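Local atomic coordinates of lysyl oxidase (Pichia pastoris, PDB entry 1W7C), a protein that probably oxidises primary amines, lysyl side chains among them, with a copper ion and a topaquinone cofactor in each subunit. Residues S377-F382 / S398-E403. Sequence-based numbering, arbitrary orientation.
Sequences STAGYF and SYCVFE. Unlike the reference sequence in segment 377-382: S377 (reference Ala).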
# COMPACT_ATOMS: atom_id res chain seq x y z
N SER A 377 15.76 -7.66 -15.08
CA SER A 377 16.96 -8.10 -15.78
C SER A 377 18.25 -7.38 -15.31
O SER A 377 19.34 -7.91 -15.46
CB SER A 377 16.76 -7.95 -17.29
OG SER A 377 15.69 -8.77 -17.75
N THR A 378 18.09 -6.23 -14.66
CA THR A 378 19.22 -5.46 -14.12
C THR A 378 19.65 -5.96 -12.73
O THR A 378 20.58 -5.41 -12.14
CB THR A 378 18.84 -4.01 -13.96
OG1 THR A 378 17.63 -3.96 -13.19
CG2 THR A 378 18.55 -3.33 -15.28
N ALA A 379 18.98 -6.96 -12.20
CA ALA A 379 19.31 -7.46 -10.86
C ALA A 379 20.66 -8.16 -10.83
O ALA A 379 21.06 -8.75 -11.82
CB ALA A 379 18.27 -8.43 -10.37
N GLY A 380 21.32 -8.10 -9.69
CA GLY A 380 22.42 -8.98 -9.38
C GLY A 380 21.93 -10.08 -8.43
O GLY A 380 21.08 -9.87 -7.60
N TYR A 381 22.54 -11.26 -8.59
CA TYR A 381 22.12 -12.45 -7.85
C TYR A 381 23.22 -12.98 -6.94
O TYR A 381 24.42 -12.89 -7.28
CB TYR A 381 21.73 -13.57 -8.84
CG TYR A 381 20.46 -13.29 -9.53
CD1 TYR A 381 20.44 -12.68 -10.75
CD2 TYR A 381 19.24 -13.58 -8.93
CE1 TYR A 381 19.27 -12.38 -11.39
CE2 TYR A 381 18.07 -13.30 -9.55
CZ TYR A 381 18.07 -12.69 -10.78
OH TYR A 381 16.89 -12.38 -11.41
N PHE A 382 22.78 -13.54 -5.82
CA PHE A 382 23.68 -14.01 -4.76
C PHE A 382 23.40 -15.43 -4.33
O PHE A 382 22.26 -15.86 -4.31
CB PHE A 382 23.62 -13.02 -3.56
CG PHE A 382 24.17 -11.68 -3.96
CD1 PHE A 382 23.35 -10.75 -4.57
CD2 PHE A 382 25.54 -11.44 -3.91
CE1 PHE A 382 23.89 -9.57 -5.09
CE2 PHE A 382 26.08 -10.26 -4.41
CZ PHE A 382 25.25 -9.32 -4.98
N SER A 398 19.79 -17.16 -5.17
CA SER A 398 19.02 -17.28 -3.94
C SER A 398 18.30 -15.98 -3.54
O SER A 398 17.17 -16.02 -3.07
CB SER A 398 19.95 -17.72 -2.81
OG SER A 398 19.26 -17.82 -1.58
N TYR A 399 18.98 -14.86 -3.71
CA TYR A 399 18.36 -13.56 -3.56
C TYR A 399 18.89 -12.63 -4.61
O TYR A 399 19.93 -12.88 -5.19
CB TYR A 399 18.48 -13.01 -2.14
CG TYR A 399 19.87 -12.63 -1.66
CD1 TYR A 399 20.34 -11.35 -1.80
CD2 TYR A 399 20.68 -13.54 -1.02
CE1 TYR A 399 21.58 -10.97 -1.30
CE2 TYR A 399 21.92 -13.18 -0.51
CZ TYR A 399 22.37 -11.89 -0.65
OH TYR A 399 23.60 -11.50 -0.16
N CYS A 400 18.14 -11.58 -4.90
CA CYS A 400 18.55 -10.61 -5.90
C CYS A 400 18.51 -9.21 -5.33
O CYS A 400 17.76 -8.93 -4.37
CB CYS A 400 17.68 -10.67 -7.18
SG CYS A 400 16.00 -10.01 -6.92
N VAL A 401 19.32 -8.35 -5.94
CA VAL A 401 19.43 -6.96 -5.59
C VAL A 401 19.28 -6.13 -6.85
O VAL A 401 19.93 -6.40 -7.85
CB VAL A 401 20.81 -6.70 -4.95
CG1 VAL A 401 20.95 -5.21 -4.57
CG2 VAL A 401 21.02 -7.64 -3.72
N PHE A 402 18.40 -5.14 -6.84
CA PHE A 402 18.18 -4.30 -7.99
C PHE A 402 17.74 -2.90 -7.60
O PHE A 402 17.14 -2.69 -6.54
CB PHE A 402 17.17 -4.90 -9.00
CG PHE A 402 15.76 -5.08 -8.46
CD1 PHE A 402 15.42 -6.22 -7.76
CD2 PHE A 402 14.79 -4.12 -8.70
CE1 PHE A 402 14.13 -6.41 -7.29
CE2 PHE A 402 13.48 -4.31 -8.23
CZ PHE A 402 13.16 -5.45 -7.53
N GLU A 403 18.06 -1.95 -8.47
CA GLU A 403 17.59 -0.59 -8.33
C GLU A 403 16.35 -0.39 -9.20
O GLU A 403 16.36 -0.60 -10.40
CB GLU A 403 18.66 0.41 -8.70
CG GLU A 403 18.26 1.84 -8.29
CD GLU A 403 19.33 2.88 -8.58
OE1 GLU A 403 20.02 2.80 -9.63
OE2 GLU A 403 19.45 3.81 -7.74
O HOH W 1 20.31 -3.13 -10.32
O HOH W 2 17.84 -1.27 -12.56
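F382 and Y399 face each other as a hydrogen-bonded pair of an antiparallel hairpin in the enzyme domain, their side chains on the same face of the sheet. F382 CB comes first, over one face of the Y399 ring as a CH-pi contact, 3.5 Å from the ring centroid and nearest CZ. A chi1 of -65° sets F382 CG anti to the carbonyl carbon, where it comes near Y399 CZ and CE1. F382 CD1 reaches Y399 CE1, and F382 CE1 meets V401 CG2 at 3.7 Å. The two rings, 20° from parallel with centroids 5.2 Å apart, are too offset to stack face on face. F302 and Y295 meet F382 edge-to-face, while Y399 OH is hydrogen-bonded to E300 and T311. An alanine at Y399 would probably leave F382 CB without its aromatic floor and E300 and T311 without the hydroxyl.

On the other face, Y381 CE2 touches C400 CB at 3.6 Å, and the sulfur lies obliquely to the Y381 ring. The backbones of G380 and V401 exchange two hydrogen bonds. F382 N donates to Y399 O, and F382 O accepts from S398 N (2.9 Å) and weakly from Y399 N, a classic beta bulge. Where the strands part, two waters link T378 to the E403 backbone. Thus the F382 face is mainly aromatic and aliphatic carbon around one bonded hydroxyl, the other carries the C400-C375 disulfide, and water replaces direct pairing at the hairpin's open end.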